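Long-range contact in mannosephosphate isomerase, putative (Archaeoglobus fulgidus, PDB 1ZX5), which probably interconverts D-mannose 6-phosphate and D-fructose 6-phosphate as a zinc-dependent isomerase of the type 1 family: residues 160-171 with 215-226. Numbering follows the deposited sequence.
Sequences FETTPYDTFVIR and EFEVKGKKGMAE
The ammonium of K222 is gripped by three oxygens of 160-171, a compact example of a lysine closing over a beta turn. NZ donates to the P164 carbonyl O at 2.7 Å, to T163 OG1, and to D166 OD1 in a salt bridge of 2.8 Å. Bends at chi2 and chi3 fold the lysine back across the type II turn T163–D166, with CD lying against Y165 O. That turn is braced from within, because D166 OD2 accepts the N-H of T163. With an alanine in place of D166, the lysine charge would probably lose its countercharge, and the amide of T163 its acceptor.

Short backbone bonds tie the residues after the turn to 218-223. G220 N donates to T167 O and V169 N to V218 O at 2.8 Å, the two bonds that make F168 and K219 a single bridge; separately, Y165 O takes the N-H of G223. T167 OG1, placed between its backbone N and carbonyl carbon (chi1 64°), donates to K221 O at 2.7 Å; M224 N meets that carbonyl from its opposite face, closing the second type II turn, K221–M224. Water 2 links T167 N to G220 O.

Apolar contacts flank these bonds. F160 brings CZ to 3.5 Å from V218 CG2, while CE1 lies against the E215 chain, and F168 CE1 rests over one face of the F160 ring, near its rim. Farther along, A225 CB meets T167 CB at 3.7 Å and V169 CG2. R171 NH1 adds a weak bond to E217 O, and water 3 joins its NH2 to E226 O.

Strands 167-170 and 224-226, outermost in separate antiparallel sheets, lie side by side, nearly parallel (10°), without bonding each other; the loop 218-223 carries the backbone bonds that join the catalytic and C-terminal cupin-type sheets of a type 1 phosphomannose isomerase.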
ATOM      1  N   PHE A 160      13.903  -3.531 -12.080  1.00 29.60           N
ATOM      2  CA  PHE A 160      13.248  -4.819 -12.030  1.00 29.58           C
ATOM      3  C   PHE A 160      12.161  -4.865 -13.067  1.00 29.62           C
ATOM      4  O   PHE A 160      11.224  -4.069 -13.028  1.00 30.01           O
ATOM      5  CB  PHE A 160      12.653  -5.054 -10.651  1.00 29.56           C
ATOM      6  CG  PHE A 160      13.667  -5.027  -9.553  1.00 30.57           C
ATOM      7  CD1 PHE A 160      14.377  -6.187  -9.218  1.00 30.58           C
ATOM      8  CD2 PHE A 160      13.928  -3.848  -8.855  1.00 28.86           C
ATOM      9  CE1 PHE A 160      15.319  -6.166  -8.194  1.00 30.73           C
ATOM     10  CE2 PHE A 160      14.862  -3.820  -7.838  1.00 29.70           C
ATOM     11  CZ  PHE A 160      15.562  -4.983  -7.504  1.00 29.92           C
ATOM     12  N   GLU A 161      12.300  -5.784 -14.011  1.00 29.68           N
ATOM     13  CA  GLU A 161      11.228  -6.070 -14.951  1.00 29.87           C
ATOM     14  C   GLU A 161      10.323  -7.065 -14.268  1.00 28.56           C
ATOM     15  O   GLU A 161      10.714  -8.193 -14.026  1.00 28.65           O
ATOM     16  CB  GLU A 161      11.793  -6.603 -16.275  1.00 30.56           C
ATOM     17  CG  GLU A 161      12.094  -5.450 -17.227  1.00 35.41           C
ATOM     18  CD  GLU A 161      13.314  -5.657 -18.084  1.00 42.11           C
ATOM     19  OE1 GLU A 161      13.402  -6.700 -18.787  1.00 44.52           O
ATOM     20  OE2 GLU A 161      14.180  -4.748 -18.076  1.00 45.72           O
ATOM     21  N   THR A 162       9.119  -6.624 -13.928  1.00 27.19           N
ATOM     22  CA  THR A 162       8.234  -7.411 -13.082  1.00 25.65           C
ATOM     23  C   THR A 162       7.376  -8.400 -13.864  1.00 25.49           C
ATOM     24  O   THR A 162       7.236  -8.297 -15.086  1.00 25.34           O
ATOM     25  CB  THR A 162       7.332  -6.496 -12.228  1.00 25.33           C
ATOM     26  OG1 THR A 162       6.408  -5.794 -13.072  1.00 24.59           O
ATOM     27  CG2 THR A 162       8.172  -5.481 -11.444  1.00 23.84           C
ATOM     28  N   THR A 163       6.841  -9.380 -13.138  1.00 25.01           N
ATOM     29  CA  THR A 163       5.714 -10.195 -13.585  1.00 24.29           C
ATOM     30  C   THR A 163       4.658 -10.039 -12.498  1.00 24.16           C
ATOM     31  O   THR A 163       5.002  -9.659 -11.372  1.00 23.84           O
ATOM     32  CB  THR A 163       6.088 -11.696 -13.759  1.00 24.36           C
ATOM     33  OG1 THR A 163       6.640 -12.200 -12.536  1.00 23.75           O
ATOM     34  CG2 THR A 163       7.098 -11.890 -14.905  1.00 22.80           C
ATOM     35  N   PRO A 164       3.372 -10.303 -12.824  1.00 23.83           N
ATOM     36  CA  PRO A 164       2.330 -10.154 -11.815  1.00 23.29           C
ATOM     37  C   PRO A 164       2.678 -10.848 -10.496  1.00 23.78           C
ATOM     38  O   PRO A 164       3.197 -11.983 -10.495  1.00 23.93           O
ATOM     39  CB  PRO A 164       1.123 -10.840 -12.465  1.00 23.19           C
ATOM     40  CG  PRO A 164       1.335 -10.637 -13.922  1.00 23.50           C
ATOM     41  CD  PRO A 164       2.819 -10.726 -14.129  1.00 23.38           C
ATOM     42  N   TYR A 165       2.372 -10.166  -9.394  1.00 23.50           N
ATOM     43  CA  TYR A 165       2.483 -10.690  -8.034  1.00 24.25           C
ATOM     44  C   TYR A 165       3.907 -10.749  -7.471  1.00 24.65           C
ATOM     45  O   TYR A 165       4.108 -11.260  -6.368  1.00 25.15           O
ATOM     46  CB  TYR A 165       1.692 -12.013  -7.850  1.00 24.63           C
ATOM     47  CG  TYR A 165       0.252 -11.846  -8.276  1.00 24.90           C
ATOM     48  CD1 TYR A 165      -0.610 -11.006  -7.557  1.00 24.93           C
ATOM     49  CD2 TYR A 165      -0.241 -12.477  -9.431  1.00 25.10           C
ATOM     50  CE1 TYR A 165      -1.944 -10.806  -7.967  1.00 25.34           C
ATOM     51  CE2 TYR A 165      -1.560 -12.280  -9.854  1.00 24.48           C
ATOM     52  CZ  TYR A 165      -2.403 -11.443  -9.113  1.00 25.97           C
ATOM     53  OH  TYR A 165      -3.706 -11.247  -9.508  1.00 27.03           O
ATOM     54  N   ASP A 166       4.884 -10.221  -8.215  1.00 24.05           N
ATOM     55  CA  ASP A 166       6.174  -9.894  -7.619  1.00 24.50           C
ATOM     56  C   ASP A 166       5.914  -8.933  -6.480  1.00 24.96           C
ATOM     57  O   ASP A 166       4.956  -8.135  -6.542  1.00 25.26           O
ATOM     58  CB  ASP A 166       7.105  -9.207  -8.624  1.00 24.30           C
ATOM     59  CG  ASP A 166       7.704 -10.168  -9.613  1.00 24.18           C
ATOM     60  OD1 ASP A 166       7.573 -11.404  -9.425  1.00 25.12           O
ATOM     61  OD2 ASP A 166       8.301  -9.691 -10.593  1.00 24.47           O
ATOM     62  N   THR A 167       6.757  -9.012  -5.448  1.00 24.83           N
ATOM     63  CA  THR A 167       6.668  -8.115  -4.313  1.00 24.64           C
ATOM     64  C   THR A 167       7.987  -7.402  -4.051  1.00 25.51           C
ATOM     65  O   THR A 167       9.066  -7.874  -4.434  1.00 25.64           O
ATOM     66  CB  THR A 167       6.221  -8.834  -2.997  1.00 24.96           C
ATOM     67  OG1 THR A 167       7.206  -9.789  -2.603  1.00 24.39           O
ATOM     68  CG2 THR A 167       4.871  -9.528  -3.143  1.00 23.21           C
ATOM     69  N   PHE A 168       7.874  -6.252  -3.392  1.00 26.08           N
ATOM     70  CA  PHE A 168       9.009  -5.459  -2.960  1.00 26.92           C
ATOM     71  C   PHE A 168       8.743  -4.987  -1.547  1.00 27.25           C
ATOM     72  O   PHE A 168       7.586  -4.835  -1.143  1.00 27.42           O
ATOM     73  CB  PHE A 168       9.217  -4.251  -3.898  1.00 26.89           C
ATOM     74  CG  PHE A 168       9.545  -4.649  -5.300  1.00 27.06           C
ATOM     75  CD1 PHE A 168      10.863  -4.884  -5.674  1.00 26.89           C
ATOM     76  CD2 PHE A 168       8.536  -4.842  -6.233  1.00 26.91           C
ATOM     77  CE1 PHE A 168      11.181  -5.292  -6.968  1.00 27.29           C
ATOM     78  CE2 PHE A 168       8.842  -5.250  -7.531  1.00 28.17           C
ATOM     79  CZ  PHE A 168      10.169  -5.476  -7.897  1.00 27.23           C
ATOM     80  N   VAL A 169       9.817  -4.775  -0.797  1.00 27.34           N
ATOM     81  CA  VAL A 169       9.725  -4.108   0.491  1.00 27.46           C
ATOM     82  C   VAL A 169      10.648  -2.905   0.417  1.00 27.63           C
ATOM     83  O   VAL A 169      11.856  -3.050   0.229  1.00 27.14           O
ATOM     84  CB  VAL A 169      10.103  -5.031   1.694  1.00 27.97           C
ATOM     85  CG1 VAL A 169      10.107  -4.223   3.014  1.00 27.25           C
ATOM     86  CG2 VAL A 169       9.136  -6.232   1.795  1.00 26.93           C
ATOM     87  N   ILE A 170      10.052  -1.716   0.520  1.00 27.73           N
ATOM     88  CA  ILE A 170      10.784  -0.462   0.403  1.00 27.57           C
ATOM     89  C   ILE A 170      10.956   0.125   1.794  1.00 27.62           C
ATOM     90  O   ILE A 170      10.002   0.634   2.400  1.00 26.80           O
ATOM     91  CB  ILE A 170      10.066   0.555  -0.551  1.00 27.77           C
ATOM     92  CG1 ILE A 170       9.685  -0.109  -1.888  1.00 27.49           C
ATOM     93  CG2 ILE A 170      10.931   1.803  -0.757  1.00 27.42           C
ATOM     94  CD1 ILE A 170      10.863  -0.591  -2.727  1.00 28.47           C
ATOM     95  N   ARG A 171      12.183   0.029   2.290  1.00 27.97           N
ATOM     96  CA  ARG A 171      12.542   0.505   3.623  1.00 28.94           C
ATOM     97  C   ARG A 171      12.966   1.984   3.609  1.00 28.35           C
ATOM     98  O   ARG A 171      13.372   2.514   2.567  1.00 28.03           O
ATOM     99  CB  ARG A 171      13.636  -0.394   4.215  1.00 28.75           C
ATOM    100  CG  ARG A 171      13.118  -1.808   4.466  1.00 30.50           C
ATOM    101  CD  ARG A 171      14.130  -2.760   5.114  1.00 32.30           C
ATOM    102  NE  ARG A 171      13.518  -4.088   5.258  1.00 38.93           N
ATOM    103  CZ  ARG A 171      13.579  -5.051   4.336  1.00 41.48           C
ATOM    104  NH1 ARG A 171      14.248  -4.855   3.199  1.00 42.05           N
ATOM    105  NH2 ARG A 171      12.966  -6.217   4.546  1.00 42.34           N
ATOM    106  N   GLU A 215      19.841  -6.608  -4.780  1.00 37.15           N
ATOM    107  CA  GLU A 215      18.467  -6.922  -5.182  1.00 38.73           C
ATOM    108  C   GLU A 215      17.679  -7.692  -4.123  1.00 38.24           C
ATOM    109  O   GLU A 215      16.507  -7.392  -3.899  1.00 37.77           O
ATOM    110  CB  GLU A 215      18.434  -7.644  -6.528  1.00 38.52           C
ATOM    111  CG  GLU A 215      18.931  -6.755  -7.668  1.00 41.05           C
ATOM    112  CD  GLU A 215      18.812  -7.395  -9.050  1.00 41.80           C
ATOM    113  OE1 GLU A 215      18.242  -8.512  -9.164  1.00 45.21           O
ATOM    114  OE2 GLU A 215      19.298  -6.766 -10.023  1.00 45.52           O
ATOM    115  N   PHE A 216      18.327  -8.655  -3.461  1.00 38.35           N
ATOM    116  CA  PHE A 216      17.661  -9.464  -2.425  1.00 38.53           C
ATOM    117  C   PHE A 216      17.181  -8.623  -1.232  1.00 38.15           C
ATOM    118  O   PHE A 216      16.301  -9.049  -0.481  1.00 38.28           O
ATOM    119  CB  PHE A 216      18.533 -10.660  -1.966  1.00 39.00           C
ATOM    120  CG  PHE A 216      19.684 -10.276  -1.058  1.00 40.20           C
ATOM    121  CD1 PHE A 216      19.470 -10.012   0.301  1.00 41.15           C
ATOM    122  CD2 PHE A 216      20.982 -10.180  -1.559  1.00 41.23           C
ATOM    123  CE1 PHE A 216      20.537  -9.644   1.143  1.00 42.17           C
ATOM    124  CE2 PHE A 216      22.060  -9.819  -0.723  1.00 41.91           C
ATOM    125  CZ  PHE A 216      21.834  -9.549   0.628  1.00 41.26           C
ATOM    126  N   GLU A 217      17.752  -7.429  -1.069  1.00 37.48           N
ATOM    127  CA  GLU A 217      17.363  -6.539   0.019  1.00 37.50           C
ATOM    128  C   GLU A 217      16.040  -5.812  -0.242  1.00 36.32           C
ATOM    129  O   GLU A 217      15.428  -5.309   0.694  1.00 36.56           O
ATOM    130  CB  GLU A 217      18.459  -5.504   0.310  1.00 37.64           C
ATOM    131  CG  GLU A 217      19.837  -6.074   0.644  1.00 38.82           C
ATOM    132  CD  GLU A 217      20.889  -4.975   0.791  1.00 40.03           C
ATOM    133  OE1 GLU A 217      20.689  -4.060   1.622  1.00 44.87           O
ATOM    134  OE2 GLU A 217      21.913  -5.005   0.076  1.00 43.44           O
ATOM    135  N   VAL A 218      15.606  -5.734  -1.500  1.00 35.13           N
ATOM    136  CA  VAL A 218      14.346  -5.050  -1.824  1.00 34.54           C
ATOM    137  C   VAL A 218      13.240  -5.980  -2.353  1.00 34.64           C
ATOM    138  O   VAL A 218      12.065  -5.663  -2.237  1.00 34.63           O
ATOM    139  CB  VAL A 218      14.549  -3.821  -2.771  1.00 34.21           C
ATOM    140  CG1 VAL A 218      15.487  -2.799  -2.128  1.00 34.11           C
ATOM    141  CG2 VAL A 218      15.092  -4.245  -4.122  1.00 33.77           C
ATOM    142  N   LYS A 219      13.628  -7.112  -2.932  1.00 34.62           N
ATOM    143  CA  LYS A 219      12.687  -8.089  -3.480  1.00 35.22           C
ATOM    144  C   LYS A 219      12.031  -8.943  -2.395  1.00 34.72           C
ATOM    145  O   LYS A 219      12.717  -9.474  -1.520  1.00 35.10           O
ATOM    146  CB  LYS A 219      13.410  -9.019  -4.450  1.00 35.52           C
ATOM    147  CG  LYS A 219      13.356  -8.630  -5.911  1.00 37.97           C
ATOM    148  CD  LYS A 219      14.240  -9.596  -6.701  1.00 43.72           C
ATOM    149  CE  LYS A 219      13.678  -9.896  -8.088  1.00 46.92           C
ATOM    150  NZ  LYS A 219      14.748 -10.401  -9.041  1.00 48.63           N
ATOM    151  N   GLY A 220      10.706  -9.075  -2.447  1.00 33.82           N
ATOM    152  CA  GLY A 220      10.013 -10.043  -1.596  1.00 32.80           C
ATOM    153  C   GLY A 220       9.836 -11.371  -2.315  1.00 32.13           C
ATOM    154  O   GLY A 220      10.353 -11.557  -3.419  1.00 31.53           O
ATOM    155  N   LYS A 221       9.101 -12.292  -1.694  1.00 31.68           N
ATOM    156  CA  LYS A 221       8.712 -13.560  -2.350  1.00 31.54           C
ATOM    157  C   LYS A 221       7.497 -13.359  -3.250  1.00 30.49           C
ATOM    158  O   LYS A 221       6.708 -12.440  -3.035  1.00 29.96           O
ATOM    159  CB  LYS A 221       8.396 -14.647  -1.315  1.00 31.79           C
ATOM    160  CG  LYS A 221       9.623 -15.118  -0.543  1.00 35.27           C
ATOM    161  CD  LYS A 221       9.303 -16.268   0.398  1.00 40.08           C
ATOM    162  CE  LYS A 221      10.468 -16.500   1.380  1.00 42.93           C
ATOM    163  NZ  LYS A 221      10.365 -17.853   2.029  1.00 44.22           N
ATOM    164  N   LYS A 222       7.348 -14.219  -4.251  1.00 29.62           N
ATOM    165  CA  LYS A 222       6.161 -14.211  -5.095  1.00 29.33           C
ATOM    166  C   LYS A 222       4.879 -14.235  -4.243  1.00 29.31           C
ATOM    167  O   LYS A 222       4.680 -15.134  -3.422  1.00 28.56           O
ATOM    168  CB  LYS A 222       6.201 -15.396  -6.084  1.00 29.09           C
ATOM    169  CG  LYS A 222       4.993 -15.497  -7.032  1.00 28.20           C
ATOM    170  CD  LYS A 222       4.834 -14.302  -7.974  1.00 27.10           C
ATOM    171  CE  LYS A 222       5.772 -14.389  -9.163  1.00 26.49           C
ATOM    172  NZ  LYS A 222       5.603 -13.262 -10.125  1.00 25.53           N
ATOM    173  N   GLY A 223       4.042 -13.217  -4.415  1.00 29.87           N
ATOM    174  CA  GLY A 223       2.738 -13.148  -3.759  1.00 30.72           C
ATOM    175  C   GLY A 223       2.731 -12.945  -2.250  1.00 32.08           C
ATOM    176  O   GLY A 223       1.709 -13.158  -1.611  1.00 31.50           O
HETATM  177  N   MSE A 224       3.846 -12.503  -1.676  1.00 33.16           N
HETATM  178  CA  MSE A 224       4.001 -12.528  -0.231  1.00 37.21           C
HETATM  179  C   MSE A 224       5.124 -11.606   0.217  1.00 34.40           C
HETATM  180  O   MSE A 224       6.279 -11.791  -0.173  1.00 34.07           O
HETATM  181  CB  MSE A 224       4.345 -13.955   0.166  1.00 36.44           C
HETATM  182  CG  MSE A 224       3.926 -14.411   1.518  1.00 41.44           C
HETATM  183 SE   MSE A 224       4.556 -16.301   1.615  0.80 50.66          SE
HETATM  184  CE  MSE A 224       6.021 -16.043   2.922  1.00 50.48           C
ATOM    185  N   ALA A 225       4.789 -10.616   1.038  1.00 33.30           N
ATOM    186  CA  ALA A 225       5.784  -9.711   1.601  1.00 32.83           C
ATOM    187  C   ALA A 225       5.333  -9.186   2.956  1.00 32.81           C
ATOM    188  O   ALA A 225       4.133  -9.090   3.219  1.00 32.38           O
ATOM    189  CB  ALA A 225       6.056  -8.536   0.644  1.00 32.68           C
ATOM    190  N   GLU A 226       6.299  -8.847   3.808  1.00 32.91           N
ATOM    191  CA  GLU A 226       6.000  -8.225   5.091  1.00 34.08           C
ATOM    192  C   GLU A 226       7.088  -7.283   5.615  1.00 33.58           C
ATOM    193  O   GLU A 226       8.244  -7.322   5.187  1.00 33.09           O
ATOM    194  CB  GLU A 226       5.582  -9.262   6.159  1.00 33.88           C
ATOM    195  CG  GLU A 226       6.495 -10.445   6.340  1.00 36.49           C
ATOM    196  CD  GLU A 226       5.960 -11.485   7.340  1.00 36.62           C
ATOM    197  OE1 GLU A 226       4.801 -11.968   7.227  1.00 39.85           O
ATOM    198  OE2 GLU A 226       6.720 -11.815   8.261  1.00 40.32           O
TER
HETATM  199  O   HOH W   1      12.760  -8.741 -11.307  1.00 44.74           O
HETATM  200  O   HOH W   2       8.885 -11.082  -5.798  1.00 23.38           O
HETATM  201  O   HOH W   3      10.787  -7.235   5.952  1.00 52.31           O